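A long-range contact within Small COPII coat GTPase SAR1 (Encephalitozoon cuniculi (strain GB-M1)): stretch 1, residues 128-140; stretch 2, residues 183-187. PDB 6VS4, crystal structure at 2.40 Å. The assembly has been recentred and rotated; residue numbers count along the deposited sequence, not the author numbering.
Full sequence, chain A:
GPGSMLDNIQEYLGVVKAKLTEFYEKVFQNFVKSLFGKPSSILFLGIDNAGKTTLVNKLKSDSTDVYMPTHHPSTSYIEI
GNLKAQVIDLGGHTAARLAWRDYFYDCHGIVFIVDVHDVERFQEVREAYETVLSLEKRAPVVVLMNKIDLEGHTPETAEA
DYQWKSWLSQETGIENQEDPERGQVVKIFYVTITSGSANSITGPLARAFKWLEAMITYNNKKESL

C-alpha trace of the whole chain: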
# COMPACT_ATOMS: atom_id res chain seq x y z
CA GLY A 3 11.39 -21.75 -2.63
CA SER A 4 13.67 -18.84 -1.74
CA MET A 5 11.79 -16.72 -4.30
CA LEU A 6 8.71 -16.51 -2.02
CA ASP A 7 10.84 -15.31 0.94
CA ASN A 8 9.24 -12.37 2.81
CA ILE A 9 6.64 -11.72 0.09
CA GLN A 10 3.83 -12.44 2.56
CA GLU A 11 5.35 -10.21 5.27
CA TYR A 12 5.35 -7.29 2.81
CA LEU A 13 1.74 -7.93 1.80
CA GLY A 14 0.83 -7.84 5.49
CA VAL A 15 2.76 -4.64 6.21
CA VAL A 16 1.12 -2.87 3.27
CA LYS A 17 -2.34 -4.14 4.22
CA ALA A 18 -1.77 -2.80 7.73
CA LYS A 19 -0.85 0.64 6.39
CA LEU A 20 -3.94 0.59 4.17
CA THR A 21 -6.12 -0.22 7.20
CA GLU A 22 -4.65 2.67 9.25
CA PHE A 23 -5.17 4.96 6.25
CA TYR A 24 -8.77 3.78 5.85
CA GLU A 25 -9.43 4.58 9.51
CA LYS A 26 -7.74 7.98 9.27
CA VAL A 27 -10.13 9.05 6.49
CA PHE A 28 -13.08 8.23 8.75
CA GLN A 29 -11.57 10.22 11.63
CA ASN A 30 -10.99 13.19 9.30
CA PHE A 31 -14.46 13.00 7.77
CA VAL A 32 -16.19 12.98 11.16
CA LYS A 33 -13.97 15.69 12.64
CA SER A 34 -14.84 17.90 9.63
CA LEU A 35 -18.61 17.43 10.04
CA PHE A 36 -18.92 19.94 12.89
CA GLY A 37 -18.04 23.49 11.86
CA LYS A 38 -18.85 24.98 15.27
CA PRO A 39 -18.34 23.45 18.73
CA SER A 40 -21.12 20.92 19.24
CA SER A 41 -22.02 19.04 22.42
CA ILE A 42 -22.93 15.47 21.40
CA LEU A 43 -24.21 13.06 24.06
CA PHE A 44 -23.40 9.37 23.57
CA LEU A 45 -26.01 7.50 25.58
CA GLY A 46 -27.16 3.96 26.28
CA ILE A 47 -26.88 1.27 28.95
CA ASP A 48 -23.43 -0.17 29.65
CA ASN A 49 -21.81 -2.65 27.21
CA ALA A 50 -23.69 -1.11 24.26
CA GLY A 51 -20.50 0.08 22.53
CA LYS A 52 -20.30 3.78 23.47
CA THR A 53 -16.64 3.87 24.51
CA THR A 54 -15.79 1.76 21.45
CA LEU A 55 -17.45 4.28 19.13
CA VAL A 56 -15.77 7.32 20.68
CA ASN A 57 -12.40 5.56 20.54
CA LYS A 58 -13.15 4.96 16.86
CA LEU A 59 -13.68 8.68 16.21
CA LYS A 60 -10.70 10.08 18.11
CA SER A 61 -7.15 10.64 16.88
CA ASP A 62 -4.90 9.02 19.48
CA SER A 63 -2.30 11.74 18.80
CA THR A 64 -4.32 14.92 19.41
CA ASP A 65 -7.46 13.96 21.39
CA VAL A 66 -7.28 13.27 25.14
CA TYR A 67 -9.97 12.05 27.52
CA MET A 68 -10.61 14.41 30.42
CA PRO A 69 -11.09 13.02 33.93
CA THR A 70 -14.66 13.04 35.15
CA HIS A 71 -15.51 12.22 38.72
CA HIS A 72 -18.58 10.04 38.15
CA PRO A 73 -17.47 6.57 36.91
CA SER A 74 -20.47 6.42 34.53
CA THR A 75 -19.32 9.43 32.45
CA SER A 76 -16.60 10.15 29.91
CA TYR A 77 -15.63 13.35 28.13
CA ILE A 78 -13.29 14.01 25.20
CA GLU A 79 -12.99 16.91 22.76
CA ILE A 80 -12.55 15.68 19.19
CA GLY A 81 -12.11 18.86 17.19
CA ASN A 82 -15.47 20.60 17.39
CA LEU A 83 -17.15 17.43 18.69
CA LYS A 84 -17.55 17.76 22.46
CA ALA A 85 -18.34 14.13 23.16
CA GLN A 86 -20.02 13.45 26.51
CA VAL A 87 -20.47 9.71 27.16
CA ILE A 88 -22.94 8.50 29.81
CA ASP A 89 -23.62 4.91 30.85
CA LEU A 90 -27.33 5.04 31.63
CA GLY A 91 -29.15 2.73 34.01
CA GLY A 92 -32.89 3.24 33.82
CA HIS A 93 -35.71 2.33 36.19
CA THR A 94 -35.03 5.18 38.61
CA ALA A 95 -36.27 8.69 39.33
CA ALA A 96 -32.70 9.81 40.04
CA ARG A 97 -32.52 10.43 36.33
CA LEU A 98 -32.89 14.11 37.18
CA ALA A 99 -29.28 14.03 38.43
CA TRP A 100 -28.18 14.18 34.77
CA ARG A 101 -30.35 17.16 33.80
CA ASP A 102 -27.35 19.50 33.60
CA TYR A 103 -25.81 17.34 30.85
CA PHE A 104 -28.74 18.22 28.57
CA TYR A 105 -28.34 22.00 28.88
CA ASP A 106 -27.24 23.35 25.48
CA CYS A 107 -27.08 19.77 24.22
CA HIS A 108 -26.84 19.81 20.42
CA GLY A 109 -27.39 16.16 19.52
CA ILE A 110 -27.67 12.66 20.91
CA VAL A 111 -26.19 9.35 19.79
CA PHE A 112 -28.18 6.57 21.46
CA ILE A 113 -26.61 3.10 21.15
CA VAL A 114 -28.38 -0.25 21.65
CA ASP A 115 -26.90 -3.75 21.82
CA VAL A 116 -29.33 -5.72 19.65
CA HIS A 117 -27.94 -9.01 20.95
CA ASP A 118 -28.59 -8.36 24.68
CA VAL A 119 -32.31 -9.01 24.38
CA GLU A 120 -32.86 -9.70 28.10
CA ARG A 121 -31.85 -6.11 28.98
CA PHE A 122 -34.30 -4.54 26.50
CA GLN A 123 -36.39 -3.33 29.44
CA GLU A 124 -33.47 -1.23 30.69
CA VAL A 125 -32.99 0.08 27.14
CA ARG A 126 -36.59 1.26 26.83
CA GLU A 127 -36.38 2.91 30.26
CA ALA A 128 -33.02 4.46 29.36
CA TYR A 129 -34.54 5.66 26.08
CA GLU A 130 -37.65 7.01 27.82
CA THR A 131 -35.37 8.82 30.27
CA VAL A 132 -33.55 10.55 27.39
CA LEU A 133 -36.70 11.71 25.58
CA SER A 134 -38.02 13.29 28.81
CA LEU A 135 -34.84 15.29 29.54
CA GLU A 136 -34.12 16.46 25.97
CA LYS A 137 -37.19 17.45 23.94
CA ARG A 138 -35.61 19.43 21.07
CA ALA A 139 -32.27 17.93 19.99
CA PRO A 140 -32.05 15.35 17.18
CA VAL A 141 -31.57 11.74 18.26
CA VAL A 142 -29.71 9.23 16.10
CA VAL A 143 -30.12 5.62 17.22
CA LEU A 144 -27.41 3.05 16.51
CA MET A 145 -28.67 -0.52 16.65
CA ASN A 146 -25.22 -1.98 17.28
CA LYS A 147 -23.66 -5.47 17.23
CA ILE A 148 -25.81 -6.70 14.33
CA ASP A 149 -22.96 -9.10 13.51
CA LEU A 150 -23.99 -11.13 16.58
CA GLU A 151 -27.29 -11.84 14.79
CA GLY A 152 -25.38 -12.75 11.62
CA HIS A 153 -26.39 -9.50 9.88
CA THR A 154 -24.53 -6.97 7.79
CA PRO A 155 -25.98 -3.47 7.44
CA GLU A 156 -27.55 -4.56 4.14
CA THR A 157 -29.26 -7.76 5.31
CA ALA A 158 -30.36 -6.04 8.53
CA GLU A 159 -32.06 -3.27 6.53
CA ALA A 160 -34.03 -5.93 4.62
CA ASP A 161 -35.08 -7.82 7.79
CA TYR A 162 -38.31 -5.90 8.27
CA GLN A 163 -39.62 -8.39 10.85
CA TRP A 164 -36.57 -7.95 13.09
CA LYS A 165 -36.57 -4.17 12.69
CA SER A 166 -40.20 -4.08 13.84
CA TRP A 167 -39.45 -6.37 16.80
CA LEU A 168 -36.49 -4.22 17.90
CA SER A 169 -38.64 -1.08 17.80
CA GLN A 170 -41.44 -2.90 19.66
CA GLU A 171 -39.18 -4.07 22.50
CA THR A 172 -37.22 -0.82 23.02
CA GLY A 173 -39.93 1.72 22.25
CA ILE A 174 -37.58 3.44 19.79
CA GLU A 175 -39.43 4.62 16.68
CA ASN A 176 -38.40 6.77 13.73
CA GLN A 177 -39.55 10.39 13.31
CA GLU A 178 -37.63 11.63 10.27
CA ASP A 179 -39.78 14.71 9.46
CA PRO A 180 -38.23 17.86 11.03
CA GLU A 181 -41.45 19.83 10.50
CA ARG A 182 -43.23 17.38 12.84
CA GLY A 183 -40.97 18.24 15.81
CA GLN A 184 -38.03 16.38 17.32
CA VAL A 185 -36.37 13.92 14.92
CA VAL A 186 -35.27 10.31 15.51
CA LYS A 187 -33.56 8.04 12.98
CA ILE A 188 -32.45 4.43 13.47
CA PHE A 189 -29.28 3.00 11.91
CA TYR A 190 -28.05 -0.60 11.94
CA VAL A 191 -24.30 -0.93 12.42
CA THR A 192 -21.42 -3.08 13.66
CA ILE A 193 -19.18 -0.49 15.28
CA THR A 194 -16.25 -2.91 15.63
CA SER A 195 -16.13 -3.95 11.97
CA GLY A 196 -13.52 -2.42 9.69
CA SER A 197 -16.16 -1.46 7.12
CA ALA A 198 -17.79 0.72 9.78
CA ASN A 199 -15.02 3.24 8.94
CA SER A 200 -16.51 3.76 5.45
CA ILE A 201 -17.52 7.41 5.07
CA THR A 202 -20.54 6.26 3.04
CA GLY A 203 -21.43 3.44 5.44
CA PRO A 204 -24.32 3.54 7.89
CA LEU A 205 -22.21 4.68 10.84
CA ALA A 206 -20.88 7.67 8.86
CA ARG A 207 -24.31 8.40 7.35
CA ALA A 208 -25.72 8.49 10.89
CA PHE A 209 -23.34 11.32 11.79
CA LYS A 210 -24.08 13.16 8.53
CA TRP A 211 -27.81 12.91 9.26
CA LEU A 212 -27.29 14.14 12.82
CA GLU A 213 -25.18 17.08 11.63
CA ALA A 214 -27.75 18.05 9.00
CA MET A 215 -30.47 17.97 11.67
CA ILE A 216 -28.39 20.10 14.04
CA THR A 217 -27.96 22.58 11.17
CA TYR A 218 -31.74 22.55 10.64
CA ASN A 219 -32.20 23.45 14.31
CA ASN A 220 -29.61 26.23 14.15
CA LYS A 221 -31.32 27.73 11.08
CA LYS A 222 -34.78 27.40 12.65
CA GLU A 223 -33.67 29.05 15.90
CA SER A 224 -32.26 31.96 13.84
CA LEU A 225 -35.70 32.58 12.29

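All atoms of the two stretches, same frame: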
# COMPACT_ATOMS: atom_id res chain seq x y z
N ALA A 128 -34.08 3.50 29.69
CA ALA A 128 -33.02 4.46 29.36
C ALA A 128 -33.46 5.38 28.23
O ALA A 128 -33.26 6.60 28.31
CB ALA A 128 -31.73 3.72 28.99
N TYR A 129 -34.09 4.83 27.19
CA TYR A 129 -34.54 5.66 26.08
C TYR A 129 -35.64 6.62 26.51
O TYR A 129 -35.64 7.79 26.12
CB TYR A 129 -35.02 4.79 24.92
CG TYR A 129 -35.38 5.59 23.69
CD1 TYR A 129 -34.40 6.19 22.90
CD2 TYR A 129 -36.71 5.74 23.30
CE1 TYR A 129 -34.74 6.92 21.77
CE2 TYR A 129 -37.05 6.46 22.18
CZ TYR A 129 -36.07 7.05 21.41
OH TYR A 129 -36.42 7.76 20.30
N GLU A 130 -36.60 6.13 27.30
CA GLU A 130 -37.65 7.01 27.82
C GLU A 130 -37.06 8.12 28.68
O GLU A 130 -37.51 9.27 28.61
CB GLU A 130 -38.67 6.19 28.61
N THR A 131 -36.04 7.80 29.47
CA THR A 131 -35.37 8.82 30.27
C THR A 131 -34.82 9.93 29.39
O THR A 131 -35.01 11.12 29.68
CB THR A 131 -34.24 8.20 31.10
OG1 THR A 131 -34.76 7.19 31.96
CG2 THR A 131 -33.56 9.25 31.93
N VAL A 132 -34.17 9.56 28.28
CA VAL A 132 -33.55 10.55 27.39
C VAL A 132 -34.61 11.47 26.80
O VAL A 132 -34.46 12.70 26.81
CB VAL A 132 -32.74 9.85 26.29
CG1 VAL A 132 -32.23 10.87 25.28
CG2 VAL A 132 -31.58 9.07 26.89
N LEU A 133 -35.69 10.89 26.25
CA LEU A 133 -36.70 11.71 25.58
C LEU A 133 -37.41 12.67 26.54
O LEU A 133 -37.98 13.67 26.08
CB LEU A 133 -37.72 10.82 24.88
CG LEU A 133 -37.29 10.14 23.58
CD1 LEU A 133 -38.49 9.54 22.88
CD2 LEU A 133 -36.58 11.12 22.67
N SER A 134 -37.40 12.39 27.84
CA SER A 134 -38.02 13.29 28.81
C SER A 134 -37.10 14.41 29.27
O SER A 134 -37.59 15.45 29.74
CB SER A 134 -38.51 12.51 30.02
OG SER A 134 -37.43 12.14 30.86
N LEU A 135 -35.78 14.25 29.15
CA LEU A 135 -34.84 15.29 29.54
C LEU A 135 -34.44 16.20 28.39
O LEU A 135 -34.13 17.38 28.62
CB LEU A 135 -33.58 14.67 30.16
CG LEU A 135 -33.77 13.92 31.47
CD1 LEU A 135 -32.44 13.38 31.97
CD2 LEU A 135 -34.42 14.80 32.53
N GLU A 136 -34.45 15.69 27.16
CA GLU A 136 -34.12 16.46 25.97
C GLU A 136 -35.29 16.34 25.00
O GLU A 136 -35.56 15.25 24.48
CB GLU A 136 -32.82 15.96 25.33
CG GLU A 136 -32.42 16.71 24.07
CD GLU A 136 -32.36 18.21 24.26
OE1 GLU A 136 -31.53 18.68 25.07
OE2 GLU A 136 -33.16 18.93 23.61
N LYS A 137 -35.98 17.46 24.75
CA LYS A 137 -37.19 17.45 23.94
C LYS A 137 -37.03 18.21 22.62
O LYS A 137 -38.02 18.38 21.90
CB LYS A 137 -38.36 18.02 24.75
CG LYS A 137 -38.84 17.05 25.83
CD LYS A 137 -39.82 17.67 26.80
CE LYS A 137 -40.19 16.66 27.88
NZ LYS A 137 -41.38 17.07 28.67
N ARG A 138 -35.83 18.65 22.28
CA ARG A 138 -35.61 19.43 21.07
C ARG A 138 -34.51 18.86 20.18
O ARG A 138 -34.64 18.92 18.95
CB ARG A 138 -35.28 20.89 21.45
N ALA A 139 -33.45 18.31 20.76
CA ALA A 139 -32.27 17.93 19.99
C ALA A 139 -32.52 16.66 19.17
O ALA A 139 -33.23 15.75 19.60
CB ALA A 139 -31.08 17.71 20.91
N PRO A 140 -31.92 16.57 17.98
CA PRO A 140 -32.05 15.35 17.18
C PRO A 140 -31.42 14.15 17.87
O PRO A 140 -30.41 14.25 18.57
CB PRO A 140 -31.31 15.70 15.88
CG PRO A 140 -30.37 16.81 16.27
CD PRO A 140 -31.09 17.59 17.32
N GLY A 183 -41.54 18.09 14.48
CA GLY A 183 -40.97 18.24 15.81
C GLY A 183 -39.59 17.62 15.92
O GLY A 183 -38.78 17.68 14.97
N GLN A 184 -39.31 17.04 17.08
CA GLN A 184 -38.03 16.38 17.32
C GLN A 184 -37.86 15.18 16.40
O GLN A 184 -38.82 14.45 16.12
CB GLN A 184 -37.95 15.94 18.78
CG GLN A 184 -36.58 15.47 19.23
CD GLN A 184 -36.58 14.92 20.63
OE1 GLN A 184 -37.61 14.44 21.12
NE2 GLN A 184 -35.45 15.03 21.32
N VAL A 185 -36.64 14.96 15.91
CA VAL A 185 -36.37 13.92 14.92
C VAL A 185 -35.62 12.76 15.57
O VAL A 185 -34.79 12.95 16.47
CB VAL A 185 -35.61 14.47 13.70
CG1 VAL A 185 -36.49 15.40 12.90
CG2 VAL A 185 -34.33 15.16 14.11
N VAL A 186 -35.91 11.56 15.08
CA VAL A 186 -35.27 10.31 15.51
C VAL A 186 -35.04 9.47 14.26
O VAL A 186 -35.96 9.29 13.46
CB VAL A 186 -36.13 9.55 16.54
CG1 VAL A 186 -35.51 8.21 16.91
CG2 VAL A 186 -36.38 10.38 17.80
N LYS A 187 -33.83 8.93 14.10
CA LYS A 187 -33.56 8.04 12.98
C LYS A 187 -32.69 6.88 13.43
O LYS A 187 -31.67 7.08 14.10
CB LYS A 187 -32.90 8.77 11.81
CG LYS A 187 -32.91 7.94 10.53
CD LYS A 187 -32.54 8.74 9.29
CE LYS A 187 -32.52 7.82 8.07
NZ LYS A 187 -32.50 8.58 6.79
O HOH W 1 -38.71 14.35 23.42

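The contact is small, about 349 Å² of surface counted over both sides, and it turns on one side chain. Gln184 contributes by far the largest covered area of any residue, 108 Å², and its CA-to-CB bond points toward the first stretch. With chi1 at -169° and chi2 at -175°, both t, the chain is nearly fully extended, and this carries the terminal amide into the turn that follows the helix of residues 128-135. There NE2 gives both its protons to backbone carbonyls: one to Glu136 O at 3.2 Å (N-H...O angle 146°), the other to Ala139 O at 2.9 Å (160°). A primary amide suits this place because its nitrogen carries two hydrogens that diverge in the plane of the group, so that one atom can tie together two carbonyls three residues apart. Chi3, at 27°, sets the tilt of that plane.

The other half of the amide is used as well. Gln184 OE1 lies 2.6 Å from water 1, which donates to it and is also hydrogen-bonded to Leu133 O at 2.8 Å. The water thus links the amide oxygen to a carbonyl near the C-terminal end of the helix. Beside this polar bridge, the CD2 methyl of Leu133 approaches Gln184 OE1 to 3.8 Å. The CA-to-CB bond of Leu133 points sideways, but its m,t conformation brings the end of the side chain nearer to the second stretch.

The turn that receives the glutamine is braced from within. Glu136 is the first residue to leave helical phi/psi, and its side chain, t at chi1 and p at chi2 with chi3 at 63°, folds back on its own loop rather than extending. Its carboxylate atom OE2 accepts hydrogen bonds from Arg138 N at 3.0 Å and Ala139 N at 2.9 Å. A carboxylate is well suited to accept from two successive amides, and the bend in the side chain is what brings it within their reach. Glu136 therefore serves twice, its side chain fastening the loop while its backbone O receives Gln184. The CA-to-CB bonds of Lys137, Arg138 and Ala139 all point away from the second stretch; where the turn meets the amide, it does so through its backbone.

Farther along the second stretch the contact becomes apolar. Pro140 and Val185, both buried, have CA atoms 5.1 Å apart, and Pro140 CB packs on Val185 CG2 at 3.5 Å. The rigid ring and the branched side chain, with chi1 m at -68°, are compact and have no polar side-chain atoms to satisfy in the interior. Val186, where the strand begins, meets Tyr129 instead: Tyr129 OH is 3.5 Å from Val186 CG1. Tyr129 lies well back in the helix and its CA-to-CB bond points sideways, but with chi1 t at -175° the long side chain brings its end close to the valine. The length of the tyrosine side chain spans the gap from the helix to Val186.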